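Local structure of periplasmic binding protein component of an ABC type zinc uptake transporter (Synechocystis sp., 1PQ4) at residues 132-137 against 200-205; 195-200 against 213-218; 240-245 against 264-269. The protein probably captures zinc ions in the periplasm and delivers them to an ABC transporter for uptake into the cell. All coordinates share one frame; numbering follows the deposited sequence.

How the contacts relate
Contact 1 is the most deeply buried of the three, a loop set against the first turn of a short helix by apolar and aromatic packing and a water bridge. Contact 2 joins the loops that follow two parallel strands and is held mainly by hydrogen bonds. Contact 3 is the most regular, a pair of neighbouring parallel strands whose L265 and T245 reach the surface. Contacts 1 and 2 share W200 and each supplies one histidine, H133 and H197, to the same zinc. Contact 3 binds no metal, but E244 reaches from it to the backbone N of H197 and to NE1 of W200, and P268 O accepts from W135 NE1.

Contact 1: residues 132-137 against 200-205; sequences PHIWLS and WAYFAR. With ZN (zinc ion), chain C.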
ATOM      1  N   PRO A 132       6.824  -4.681  -3.465  1.00 12.94           N
ATOM      2  CA  PRO A 132       5.411  -4.776  -3.814  1.00 15.53           C
ATOM      3  C   PRO A 132       4.475  -3.620  -3.402  1.00 11.09           C
ATOM      4  O   PRO A 132       3.298  -3.670  -3.698  1.00 12.35           O
ATOM      5  CB  PRO A 132       4.997  -6.074  -3.109  1.00 12.10           C
ATOM      6  CG  PRO A 132       5.718  -5.937  -1.797  1.00 18.81           C
ATOM      7  CD  PRO A 132       7.102  -5.361  -2.184  1.00 16.49           C
ATOM      8  N   HIS A 133       5.021  -2.577  -2.792  1.00 13.29           N
ATOM      9  CA  HIS A 133       4.156  -1.538  -2.240  1.00 12.99           C
ATOM     10  C   HIS A 133       3.630  -0.548  -3.257  1.00 11.98           C
ATOM     11  O   HIS A 133       3.660   0.684  -3.057  1.00 12.60           O
ATOM     12  CB  HIS A 133       4.924  -0.856  -1.107  1.00  8.65           C
ATOM     13  CG  HIS A 133       5.353  -1.790  -0.010  1.00 15.45           C
ATOM     14  ND1 HIS A 133       6.597  -2.402   0.011  1.00 13.29           N
ATOM     15  CD2 HIS A 133       4.714  -2.200   1.113  1.00 13.64           C
ATOM     16  CE1 HIS A 133       6.706  -3.134   1.100  1.00 17.60           C
ATOM     17  NE2 HIS A 133       5.584  -3.028   1.788  1.00 14.84           N
ATOM     18  N   ILE A 134       3.152  -1.087  -4.373  1.00 10.74           N
ATOM     19  CA  ILE A 134       2.710  -0.213  -5.458  1.00 13.30           C
ATOM     20  C   ILE A 134       1.354   0.471  -5.205  1.00 11.98           C
ATOM     21  O   ILE A 134       0.968   1.374  -5.954  1.00 13.28           O
ATOM     22  CB  ILE A 134       2.623  -1.014  -6.795  1.00 11.09           C
ATOM     23  CG1 ILE A 134       1.626  -2.199  -6.617  1.00 14.96           C
ATOM     24  CG2 ILE A 134       4.057  -1.507  -7.163  1.00 14.13           C
ATOM     25  CD1 ILE A 134       0.219  -1.976  -6.112  1.00 28.05           C
ATOM     26  N   TRP A 135       0.662   0.079  -4.138  1.00 12.27           N
ATOM     27  CA  TRP A 135      -0.667   0.659  -3.922  1.00 14.22           C
ATOM     28  C   TRP A 135      -0.635   2.026  -3.266  1.00 14.75           C
ATOM     29  O   TRP A 135      -1.697   2.631  -3.037  1.00 15.87           O
ATOM     30  CB  TRP A 135      -1.558  -0.306  -3.099  1.00 14.58           C
ATOM     31  CG  TRP A 135      -1.075  -0.461  -1.648  1.00 14.77           C
ATOM     32  CD1 TRP A 135      -1.406   0.315  -0.565  1.00 11.36           C
ATOM     33  CD2 TRP A 135      -0.203  -1.480  -1.167  1.00 13.87           C
ATOM     34  NE1 TRP A 135      -0.791  -0.178   0.576  1.00 10.18           N
ATOM     35  CE2 TRP A 135      -0.049  -1.282   0.233  1.00 14.29           C
ATOM     36  CE3 TRP A 135       0.458  -2.560  -1.790  1.00 12.57           C
ATOM     37  CZ2 TRP A 135       0.740  -2.127   1.027  1.00 14.98           C
ATOM     38  CZ3 TRP A 135       1.243  -3.402  -1.005  1.00 12.96           C
ATOM     39  CH2 TRP A 135       1.372  -3.184   0.391  1.00 13.58           C
ATOM     40  N   LEU A 136       0.576   2.499  -2.957  1.00 12.76           N
ATOM     41  CA  LEU A 136       0.685   3.801  -2.303  1.00 14.50           C
ATOM     42  C   LEU A 136       1.167   4.883  -3.254  1.00 17.55           C
ATOM     43  O   LEU A 136       1.545   5.968  -2.831  1.00 13.85           O
ATOM     44  CB  LEU A 136       1.597   3.687  -1.060  1.00 13.22           C
ATOM     45  CG  LEU A 136       0.914   2.793   0.003  1.00 13.94           C
ATOM     46  CD1 LEU A 136       1.963   2.360   1.029  1.00 18.60           C
ATOM     47  CD2 LEU A 136      -0.260   3.499   0.675  1.00 11.83           C
ATOM     48  N   SER A 137       1.194   4.565  -4.552  1.00 17.87           N
ATOM     49  CA  SER A 137       1.581   5.541  -5.586  1.00 14.01           C
ATOM     50  C   SER A 137       0.341   5.860  -6.422  1.00 15.80           C
ATOM     51  O   SER A 137      -0.154   4.978  -7.155  1.00 15.14           O
ATOM     52  CB  SER A 137       2.641   4.936  -6.513  1.00 19.70           C
ATOM     53  OG  SER A 137       2.811   5.764  -7.657  1.00 14.82           O
ATOM     54  N   TRP A 200       7.011   2.823   1.716  1.00 12.68           N
ATOM     55  CA  TRP A 200       6.759   4.052   0.959  1.00 14.39           C
ATOM     56  C   TRP A 200       7.740   4.368  -0.174  1.00 15.52           C
ATOM     57  O   TRP A 200       7.845   5.532  -0.580  1.00 15.34           O
ATOM     58  CB  TRP A 200       6.719   5.266   1.938  1.00 13.24           C
ATOM     59  CG  TRP A 200       5.801   5.052   3.123  1.00 12.12           C
ATOM     60  CD1 TRP A 200       6.128   4.508   4.346  1.00 14.86           C
ATOM     61  CD2 TRP A 200       4.392   5.265   3.142  1.00 15.28           C
ATOM     62  NE1 TRP A 200       4.993   4.363   5.120  1.00 20.24           N
ATOM     63  CE2 TRP A 200       3.912   4.818   4.399  1.00 16.30           C
ATOM     64  CE3 TRP A 200       3.479   5.790   2.213  1.00 13.88           C
ATOM     65  CZ2 TRP A 200       2.564   4.874   4.744  1.00 17.68           C
ATOM     66  CZ3 TRP A 200       2.132   5.852   2.560  1.00 13.55           C
ATOM     67  CH2 TRP A 200       1.686   5.389   3.820  1.00 15.25           C
ATOM     68  N   ALA A 201       8.443   3.360  -0.705  1.00 14.37           N
ATOM     69  CA  ALA A 201       9.430   3.666  -1.758  1.00 14.35           C
ATOM     70  C   ALA A 201       8.784   4.249  -3.037  1.00  8.25           C
ATOM     71  O   ALA A 201       9.332   5.131  -3.665  1.00 13.73           O
ATOM     72  CB  ALA A 201      10.237   2.380  -2.105  1.00 12.83           C
ATOM     73  N   TYR A 202       7.620   3.746  -3.444  1.00 10.80           N
ATOM     74  CA  TYR A 202       7.012   4.273  -4.668  1.00 14.02           C
ATOM     75  C   TYR A 202       6.477   5.673  -4.430  1.00 17.79           C
ATOM     76  O   TYR A 202       6.635   6.577  -5.241  1.00 13.42           O
ATOM     77  CB  TYR A 202       5.891   3.331  -5.128  1.00 14.13           C
ATOM     78  CG  TYR A 202       6.489   2.002  -5.591  1.00 16.35           C
ATOM     79  CD1 TYR A 202       7.005   1.868  -6.914  1.00 17.32           C
ATOM     80  CD2 TYR A 202       6.529   0.904  -4.745  1.00 13.42           C
ATOM     81  CE1 TYR A 202       7.530   0.678  -7.368  1.00 13.22           C
ATOM     82  CE2 TYR A 202       7.047  -0.345  -5.199  1.00 15.03           C
ATOM     83  CZ  TYR A 202       7.543  -0.438  -6.525  1.00 19.10           C
ATOM     84  OH  TYR A 202       7.962  -1.671  -7.019  1.00 17.00           O
ATOM     85  N   PHE A 203       5.837   5.835  -3.277  1.00 16.18           N
ATOM     86  CA  PHE A 203       5.279   7.142  -2.896  1.00 13.49           C
ATOM     87  C   PHE A 203       6.437   8.120  -2.873  1.00  7.23           C
ATOM     88  O   PHE A 203       6.375   9.227  -3.413  1.00 13.76           O
ATOM     89  CB  PHE A 203       4.619   6.987  -1.483  1.00 11.71           C
ATOM     90  CG  PHE A 203       4.154   8.279  -0.891  1.00 15.71           C
ATOM     91  CD1 PHE A 203       2.906   8.782  -1.200  1.00 17.87           C
ATOM     92  CD2 PHE A 203       4.974   8.982  -0.009  1.00 22.17           C
ATOM     93  CE1 PHE A 203       2.459  10.004  -0.629  1.00 24.78           C
ATOM     94  CE2 PHE A 203       4.542  10.185   0.563  1.00 19.40           C
ATOM     95  CZ  PHE A 203       3.287  10.689   0.245  1.00 17.67           C
ATOM     96  N   ALA A 204       7.543   7.693  -2.294  1.00 10.58           N
ATOM     97  CA  ALA A 204       8.695   8.582  -2.182  1.00  9.47           C
ATOM     98  C   ALA A 204       9.288   8.953  -3.574  1.00 16.23           C
ATOM     99  O   ALA A 204       9.691  10.116  -3.824  1.00 16.20           O
ATOM    100  CB  ALA A 204       9.768   7.904  -1.329  1.00 14.70           C
ATOM    101  N   ARG A 205       9.325   7.969  -4.468  1.00 17.19           N
ATOM    102  CA  ARG A 205       9.877   8.241  -5.805  1.00 20.25           C
ATOM    103  C   ARG A 205       8.968   9.258  -6.483  1.00 21.29           C
ATOM    104  O   ARG A 205       9.451  10.210  -7.077  1.00 24.70           O
ATOM    105  CB  ARG A 205       9.927   6.969  -6.659  1.00 26.13           C
ATOM    106  CG  ARG A 205      10.993   7.015  -7.717  1.00 41.72           C
ATOM    107  CD  ARG A 205      11.070   5.692  -8.443  1.00 51.75           C
ATOM    108  NE  ARG A 205      12.284   5.537  -9.248  1.00 62.39           N
ATOM    109  CZ  ARG A 205      12.486   6.112 -10.431  1.00 63.76           C
ATOM    110  NH1 ARG A 205      11.552   6.896 -10.958  1.00 65.98           N
ATOM    111  NH2 ARG A 205      13.614   5.879 -11.097  1.00 66.85           N
TER
HETATM  112 ZN    ZN C1002       4.987  -3.753   3.680  1.00 16.54          ZN
HETATM  113  O   HOH W   1       5.247   2.724  -1.797  1.00 12.24           O
HETATM  114  O   HOH W   2       2.918  -2.905   4.126  1.00  6.20           O
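The zinc site of this binding protein is bordered here by the 132-137 loop, which carries the ligand H133, and by the start of helix 201-206. H133 NE2 binds zinc at 2.1 Å beside H37, H197 and a water, while D131 accepts a hydrogen bond from H133 ND1, a second-shell interaction that fixes the rotation of the ring and would probably make NE2 a better donor to the metal. The backbone of H133 forms the centre of an inverse gamma turn, and its O faces the helix, where one water bridges it to Y202 N: the water donates to H133 O at 2.9 Å and accepts from Y202 N at 3.1 Å. An amide in the first turn of a helix lacks an acceptor within the helix, so the water suits it.

Y202 has its CG anti to the carbonyl carbon (chi1 -68°), which lays the ring alongside I134. The CG2 branch of I134 sits over one ring face, 3.9 Å from the centroid, in a CH-pi contact, while Y202 OH continues to the backbone of D131 and L89. L136 points at the helix and sets CD1 over the six-membered ring of W200, 4.0 Å from its centroid; a branched leucine can cover a broad indole in this way. L136 O, 3.5 Å from F203 CB, is buried without a polar partner. A zinc-bound histidine whose ND1 is held by a carboxylate is a familiar second-shell pattern of zinc sites; here its loop packs on helix 201-206 in a solute-binding protein 9 family fold.

Contact 2: residues 195-200 against 213-218; sequences VFHPSW and PIEVEG. With ZN (zinc ion), chain C.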
ATOM      1  N   VAL A 195      11.036   5.998   8.797  1.00 12.53           N
ATOM      2  CA  VAL A 195       9.866   5.187   9.056  1.00 15.70           C
ATOM      3  C   VAL A 195      10.374   3.849   9.507  1.00 14.78           C
ATOM      4  O   VAL A 195      11.532   3.499   9.294  1.00 21.39           O
ATOM      5  CB  VAL A 195       9.002   4.909   7.790  1.00 18.46           C
ATOM      6  CG1 VAL A 195       8.360   6.134   7.344  1.00 31.70           C
ATOM      7  CG2 VAL A 195       9.896   4.335   6.650  1.00 22.56           C
ATOM      8  N   PHE A 196       9.508   3.112  10.148  1.00 15.85           N
ATOM      9  CA  PHE A 196       9.969   1.830  10.608  1.00 15.72           C
ATOM     10  C   PHE A 196      10.002   0.861   9.431  1.00 18.12           C
ATOM     11  O   PHE A 196      11.070   0.443   9.026  1.00 19.35           O
ATOM     12  CB  PHE A 196       9.078   1.288  11.717  1.00 13.75           C
ATOM     13  CG  PHE A 196       9.527  -0.059  12.196  1.00 17.34           C
ATOM     14  CD1 PHE A 196      10.712  -0.181  12.934  1.00 19.79           C
ATOM     15  CD2 PHE A 196       8.857  -1.212  11.797  1.00 20.62           C
ATOM     16  CE1 PHE A 196      11.226  -1.413  13.261  1.00 21.11           C
ATOM     17  CE2 PHE A 196       9.386  -2.478  12.133  1.00 27.37           C
ATOM     18  CZ  PHE A 196      10.573  -2.553  12.865  1.00 23.16           C
ATOM     19  N   HIS A 197       8.826   0.554   8.879  1.00 16.64           N
ATOM     20  CA  HIS A 197       8.727  -0.428   7.773  1.00 17.46           C
ATOM     21  C   HIS A 197       8.692   0.344   6.448  1.00 14.94           C
ATOM     22  O   HIS A 197       7.866   1.246   6.268  1.00 14.98           O
ATOM     23  CB  HIS A 197       7.463  -1.238   7.984  1.00 20.71           C
ATOM     24  CG  HIS A 197       7.157  -2.164   6.860  1.00 24.12           C
ATOM     25  ND1 HIS A 197       7.861  -3.331   6.645  1.00 22.44           N
ATOM     26  CD2 HIS A 197       6.216  -2.100   5.883  1.00 17.03           C
ATOM     27  CE1 HIS A 197       7.366  -3.955   5.593  1.00 22.34           C
ATOM     28  NE2 HIS A 197       6.373  -3.228   5.107  1.00 22.12           N
ATOM     29  N   PRO A 198       9.586  -0.013   5.504  1.00 16.88           N
ATOM     30  CA  PRO A 198       9.664   0.679   4.221  1.00 16.71           C
ATOM     31  C   PRO A 198       8.556   0.346   3.261  1.00 19.27           C
ATOM     32  O   PRO A 198       8.723  -0.415   2.320  1.00 19.90           O
ATOM     33  CB  PRO A 198      11.063   0.296   3.704  1.00 20.71           C
ATOM     34  CG  PRO A 198      11.197  -1.132   4.164  1.00 22.45           C
ATOM     35  CD  PRO A 198      10.550  -1.131   5.571  1.00 19.79           C
ATOM     36  N   SER A 199       7.392   0.890   3.488  1.00 14.84           N
ATOM     37  CA  SER A 199       6.361   0.611   2.513  1.00 17.95           C
ATOM     38  C   SER A 199       6.160   1.805   1.596  1.00 14.73           C
ATOM     39  O   SER A 199       5.241   1.805   0.769  1.00 15.06           O
ATOM     40  CB  SER A 199       5.064   0.299   3.244  1.00 20.85           C
ATOM     41  OG  SER A 199       4.861   1.235   4.242  1.00 27.29           O
ATOM     42  N   TRP A 200       7.011   2.823   1.716  1.00 12.68           N
ATOM     43  CA  TRP A 200       6.759   4.052   0.959  1.00 14.39           C
ATOM     44  C   TRP A 200       7.740   4.368  -0.174  1.00 15.52           C
ATOM     45  O   TRP A 200       7.845   5.532  -0.580  1.00 15.34           O
ATOM     46  CB  TRP A 200       6.719   5.266   1.938  1.00 13.24           C
ATOM     47  CG  TRP A 200       5.801   5.052   3.123  1.00 12.12           C
ATOM     48  CD1 TRP A 200       6.128   4.508   4.346  1.00 14.86           C
ATOM     49  CD2 TRP A 200       4.392   5.265   3.142  1.00 15.28           C
ATOM     50  NE1 TRP A 200       4.993   4.363   5.120  1.00 20.24           N
ATOM     51  CE2 TRP A 200       3.912   4.818   4.399  1.00 16.30           C
ATOM     52  CE3 TRP A 200       3.479   5.790   2.213  1.00 13.88           C
ATOM     53  CZ2 TRP A 200       2.564   4.874   4.744  1.00 17.68           C
ATOM     54  CZ3 TRP A 200       2.132   5.852   2.560  1.00 13.55           C
ATOM     55  CH2 TRP A 200       1.686   5.389   3.820  1.00 15.25           C
ATOM     56  N   PRO A 213      14.549   3.810   6.149  1.00 18.54           N
ATOM     57  CA  PRO A 213      13.894   2.824   7.002  1.00 19.93           C
ATOM     58  C   PRO A 213      14.688   2.391   8.205  1.00 19.06           C
ATOM     59  O   PRO A 213      15.920   2.392   8.185  1.00 21.64           O
ATOM     60  CB  PRO A 213      13.639   1.657   6.037  1.00 26.50           C
ATOM     61  CG  PRO A 213      14.844   1.719   5.134  1.00 24.21           C
ATOM     62  CD  PRO A 213      14.999   3.212   4.871  1.00 22.74           C
ATOM     63  N   ILE A 214      13.968   2.039   9.258  1.00 16.13           N
ATOM     64  CA  ILE A 214      14.609   1.555  10.482  1.00 19.62           C
ATOM     65  C   ILE A 214      14.717   0.010  10.405  1.00 22.78           C
ATOM     66  O   ILE A 214      15.745  -0.564  10.759  1.00 26.83           O
ATOM     67  CB  ILE A 214      13.753   1.896  11.737  1.00 17.06           C
ATOM     68  CG1 ILE A 214      13.672   3.400  11.942  1.00 20.80           C
ATOM     69  CG2 ILE A 214      14.398   1.274  13.023  1.00 20.77           C
ATOM     70  CD1 ILE A 214      12.568   3.864  12.888  1.00 28.05           C
ATOM     71  N   GLU A 215      13.645  -0.666  10.014  1.00 20.32           N
ATOM     72  CA  GLU A 215      13.741  -2.129   9.938  1.00 30.72           C
ATOM     73  C   GLU A 215      14.780  -2.532   8.904  1.00 36.29           C
ATOM     74  O   GLU A 215      15.015  -1.816   7.935  1.00 39.72           O
ATOM     75  CB  GLU A 215      12.392  -2.778   9.587  1.00 32.04           C
ATOM     76  CG  GLU A 215      11.956  -2.624   8.163  1.00 44.34           C
ATOM     77  CD  GLU A 215      11.068  -3.782   7.663  1.00 48.80           C
ATOM     78  OE1 GLU A 215      10.002  -4.074   8.274  1.00 41.01           O
ATOM     79  OE2 GLU A 215      11.460  -4.393   6.632  1.00 53.61           O
ATOM     80  N   VAL A 216      15.427  -3.666   9.123  1.00 43.05           N
ATOM     81  CA  VAL A 216      16.422  -4.170   8.180  1.00 51.49           C
ATOM     82  C   VAL A 216      16.041  -5.595   7.824  1.00 53.49           C
ATOM     83  O   VAL A 216      15.918  -6.438   8.709  1.00 55.64           O
ATOM     84  CB  VAL A 216      17.842  -4.175   8.783  1.00 55.37           C
ATOM     85  CG1 VAL A 216      18.433  -2.773   8.746  1.00 58.28           C
ATOM     86  CG2 VAL A 216      17.789  -4.682  10.216  1.00 60.93           C
ATOM     87  N   GLU A 217      15.828  -5.847   6.535  1.00 56.90           N
ATOM     88  CA  GLU A 217      15.456  -7.177   6.091  1.00 56.76           C
ATOM     89  C   GLU A 217      14.307  -7.742   6.902  1.00 57.80           C
ATOM     90  O   GLU A 217      14.365  -8.882   7.369  1.00 59.00           O
ATOM     91  N   GLY A 218      13.268  -6.938   7.090  1.00 55.84           N
ATOM     92  CA  GLY A 218      12.115  -7.389   7.847  1.00 52.79           C
ATOM     93  C   GLY A 218      12.445  -7.653   9.302  1.00 52.53           C
ATOM     94  O   GLY A 218      11.665  -8.276  10.023  1.00 51.56           O
TER
HETATM   95 ZN    ZN C1002       4.987  -3.753   3.680  1.00 16.54          ZN
HETATM   96  O   HOH W   2       2.918  -2.905   4.126  1.00  6.20           O
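E215 leaves its backbone with CG in the crowded position between N and the carbonyl carbon (chi1 74°), and the chain then extends toward H197. Its CB lies over one face of the F196 ring, 4.0 Å from the centroid, a CH-pi contact. CG packs tightly against the ring of P198, 3.3 Å from P198 CD. At the tip, OE1 accepts from H197 ND1 at 2.8 Å; the bond is nearly straight (174°) and lies in the imidazole plane, although it meets the carboxylate from above its own plane. OE2 turns back to take a weak bond from G218 N.

The backbones meet at a parallel bridge between V195 and P213, where I214 N donates to V195 O at 2.8 Å; one residue on, E215 N donates to F196 O at 3.0 Å. P213 has no N-H to give, yet its CB rests against P198 CB at 3.7 Å.

H197 NE2 binds the zinc at 2.1 Å, so the carboxylate grips the opposite nitrogen of a metal ligand. An alanine in place of E215 would take away the carboxylate and CG, and would probably leave the H197 ring less firmly oriented and the packing on P198 looser. With its proton on ND1, the imidazole presents NE2 as the donor to zinc, and the negative charge of E215 would probably strengthen that donation.

Contact 3: residues 240-245 against 264-269; sequences MVFGET and ELLDPL
With CG anti to the carbonyl carbon in each (chi1 -64°), the phenyl of F242 and the isobutyl of L266 turn obliquely across one another, on the face of the sheet where their places in register put them together with E264 and E244. L266 CG comes within 3.7 Å of F242 CD2, while E264 CB lies 3.5 Å from that same ring carbon. F242 and L266 both rest on V195 of strand 192-195, and a flat phenyl and a branched leucine suit these two buried positions.

Three hydrogen bonds hold strands 240-244 and 264-266 in parallel register. E264 N donates to V241 O at 3.1 Å, G243 N to E264 O at 2.9 Å, and L266 N to G243 O at 2.9 Å. G243 thus both gives and accepts; having no side chain, it presents only backbone to L265 CD2 on the other face of the sheet. Farther along, chi1 of E244 (-87°) brings its CG to 3.6 Å from P268 CD, and the bend at chi2 (112°) then directs the carboxylate. D267 closes an Asx turn by accepting from L269 N through OD1.

Helix 250-259 links the strands in a beta-alpha-beta unit. From the C-terminal end of strand 240-244 the buried carboxylate of E244 accepts from H197 N through OE1 and from W200 NE1 through OE2. These N-H groups would partly offset its negative charge and probably favour its ionised form, and the bonds tie the strand pair to the zinc-binding loop.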
ATOM      1  N   MET A 240      10.790  14.233  13.316  1.00 32.19           N
ATOM      2  CA  MET A 240       9.769  13.291  13.668  1.00 32.31           C
ATOM      3  C   MET A 240      10.186  11.923  13.225  1.00 26.75           C
ATOM      4  O   MET A 240      10.956  11.786  12.272  1.00 27.20           O
ATOM      5  CB  MET A 240       8.492  13.695  12.960  1.00 33.32           C
ATOM      6  CG  MET A 240       7.243  13.078  13.485  1.00 43.44           C
ATOM      7  SD  MET A 240       6.640  14.132  14.779  1.00 54.67           S
ATOM      8  CE  MET A 240       6.566  15.712  13.878  1.00 55.38           C
ATOM      9  N   VAL A 241       9.711  10.905  13.921  1.00 20.10           N
ATOM     10  CA  VAL A 241      10.049   9.551  13.515  1.00 21.27           C
ATOM     11  C   VAL A 241       8.702   8.884  13.320  1.00 21.53           C
ATOM     12  O   VAL A 241       7.810   9.022  14.167  1.00 25.23           O
ATOM     13  CB  VAL A 241      10.864   8.790  14.578  1.00 24.01           C
ATOM     14  CG1 VAL A 241      11.152   7.384  14.089  1.00 21.08           C
ATOM     15  CG2 VAL A 241      12.167   9.544  14.850  1.00 24.40           C
ATOM     16  N   PHE A 242       8.530   8.208  12.184  1.00 15.44           N
ATOM     17  CA  PHE A 242       7.255   7.582  11.928  1.00 15.69           C
ATOM     18  C   PHE A 242       7.317   6.100  12.192  1.00 16.18           C
ATOM     19  O   PHE A 242       8.342   5.469  12.007  1.00 23.66           O
ATOM     20  CB  PHE A 242       6.852   7.821  10.488  1.00 15.44           C
ATOM     21  CG  PHE A 242       6.629   9.245  10.180  1.00 15.81           C
ATOM     22  CD1 PHE A 242       7.596   9.981   9.502  1.00 16.64           C
ATOM     23  CD2 PHE A 242       5.458   9.866  10.582  1.00 18.93           C
ATOM     24  CE1 PHE A 242       7.399  11.334   9.224  1.00 21.58           C
ATOM     25  CE2 PHE A 242       5.249  11.242  10.295  1.00 21.61           C
ATOM     26  CZ  PHE A 242       6.224  11.960   9.618  1.00 18.08           C
ATOM     27  N   GLY A 243       6.202   5.572  12.661  1.00 14.50           N
ATOM     28  CA  GLY A 243       6.104   4.138  12.903  1.00 15.91           C
ATOM     29  C   GLY A 243       4.844   3.754  12.153  1.00 19.63           C
ATOM     30  O   GLY A 243       4.161   4.601  11.578  1.00 20.05           O
ATOM     31  N   GLU A 244       4.523   2.485  12.147  1.00 22.60           N
ATOM     32  CA  GLU A 244       3.340   2.022  11.436  1.00 24.72           C
ATOM     33  C   GLU A 244       2.515   1.217  12.417  1.00 28.44           C
ATOM     34  O   GLU A 244       3.077   0.539  13.296  1.00 29.18           O
ATOM     35  CB  GLU A 244       3.776   1.157  10.236  1.00 25.67           C
ATOM     36  CG  GLU A 244       4.031   1.964   9.025  1.00 30.89           C
ATOM     37  CD  GLU A 244       5.482   2.001   8.600  1.00 43.78           C
ATOM     38  OE1 GLU A 244       6.372   1.951   9.499  1.00 28.95           O
ATOM     39  OE2 GLU A 244       5.705   2.102   7.355  1.00 38.62           O
ATOM     40  N   THR A 245       1.193   1.285  12.277  1.00 31.67           N
ATOM     41  CA  THR A 245       0.295   0.569  13.197  1.00 37.68           C
ATOM     42  C   THR A 245       0.479  -0.918  13.224  1.00 35.07           C
ATOM     43  O   THR A 245       0.251  -1.537  14.246  1.00 35.89           O
ATOM     44  CB  THR A 245      -1.208   0.739  12.853  1.00 42.79           C
ATOM     45  OG1 THR A 245      -1.379   1.671  11.762  1.00 46.28           O
ATOM     46  CG2 THR A 245      -1.954   1.202  14.079  1.00 47.64           C
ATOM     47  N   GLU A 264       4.969   9.728  15.095  1.00 22.27           N
ATOM     48  CA  GLU A 264       3.642   9.714  14.440  1.00 22.83           C
ATOM     49  C   GLU A 264       3.454   8.380  13.747  1.00 22.95           C
ATOM     50  O   GLU A 264       4.446   7.714  13.431  1.00 22.89           O
ATOM     51  CB  GLU A 264       3.553  10.797  13.362  1.00 26.91           C
ATOM     52  CG  GLU A 264       3.432  12.203  13.894  1.00 47.41           C
ATOM     53  CD  GLU A 264       2.009  12.716  13.876  1.00 52.51           C
ATOM     54  OE1 GLU A 264       1.072  11.930  14.161  1.00 56.25           O
ATOM     55  OE2 GLU A 264       1.836  13.916  13.585  1.00 58.37           O
ATOM     56  N   LEU A 265       2.197   8.005  13.526  1.00 21.26           N
ATOM     57  CA  LEU A 265       1.866   6.761  12.858  1.00 23.99           C
ATOM     58  C   LEU A 265       1.511   7.000  11.412  1.00 24.24           C
ATOM     59  O   LEU A 265       0.860   7.993  11.077  1.00 24.20           O
ATOM     60  CB  LEU A 265       0.663   6.092  13.499  1.00 30.79           C
ATOM     61  CG  LEU A 265       0.863   5.462  14.879  1.00 37.99           C
ATOM     62  CD1 LEU A 265      -0.369   4.649  15.272  1.00 37.66           C
ATOM     63  CD2 LEU A 265       2.090   4.581  14.829  1.00 34.37           C
ATOM     64  N   LEU A 266       1.963   6.109  10.538  1.00 21.08           N
ATOM     65  CA  LEU A 266       1.556   6.205   9.124  1.00 19.69           C
ATOM     66  C   LEU A 266       0.882   4.842   8.949  1.00 24.10           C
ATOM     67  O   LEU A 266       1.319   3.842   9.554  1.00 27.97           O
ATOM     68  CB  LEU A 266       2.759   6.344   8.185  1.00 20.18           C
ATOM     69  CG  LEU A 266       3.598   7.601   8.331  1.00 19.13           C
ATOM     70  CD1 LEU A 266       4.682   7.644   7.228  1.00 18.18           C
ATOM     71  CD2 LEU A 266       2.700   8.834   8.225  1.00 20.61           C
ATOM     72  N   ASP A 267      -0.210   4.782   8.215  1.00 17.62           N
ATOM     73  CA  ASP A 267      -0.892   3.503   8.047  1.00 15.33           C
ATOM     74  C   ASP A 267      -0.860   3.123   6.558  1.00 16.05           C
ATOM     75  O   ASP A 267      -1.643   3.649   5.761  1.00 17.79           O
ATOM     76  CB  ASP A 267      -2.347   3.618   8.467  1.00 14.18           C
ATOM     77  CG  ASP A 267      -3.036   2.288   8.467  1.00 18.56           C
ATOM     78  OD1 ASP A 267      -2.433   1.288   7.961  1.00 16.76           O
ATOM     79  OD2 ASP A 267      -4.187   2.239   8.962  1.00 23.00           O
ATOM     80  N   PRO A 268       0.052   2.244   6.168  1.00 14.75           N
ATOM     81  CA  PRO A 268       0.076   1.869   4.736  1.00 13.40           C
ATOM     82  C   PRO A 268      -1.147   1.041   4.299  1.00 14.78           C
ATOM     83  O   PRO A 268      -1.399   0.901   3.098  1.00 15.55           O
ATOM     84  CB  PRO A 268       1.391   1.095   4.608  1.00 18.51           C
ATOM     85  CG  PRO A 268       1.482   0.395   5.945  1.00 19.16           C
ATOM     86  CD  PRO A 268       1.105   1.547   6.931  1.00 12.07           C
ATOM     87  N   LEU A 269      -1.930   0.517   5.260  1.00 12.24           N
ATOM     88  CA  LEU A 269      -3.081  -0.332   4.929  1.00 14.20           C
ATOM     89  C   LEU A 269      -4.442   0.297   5.171  1.00 14.92           C
ATOM     90  O   LEU A 269      -5.460  -0.404   5.200  1.00 14.38           O
ATOM     91  CB  LEU A 269      -3.054  -1.684   5.699  1.00 15.22           C
ATOM     92  CG  LEU A 269      -1.793  -2.534   5.525  1.00 23.69           C
ATOM     93  CD1 LEU A 269      -2.001  -3.924   6.214  1.00 24.53           C
ATOM     94  CD2 LEU A 269      -1.524  -2.732   4.023  1.00 20.20           C
TER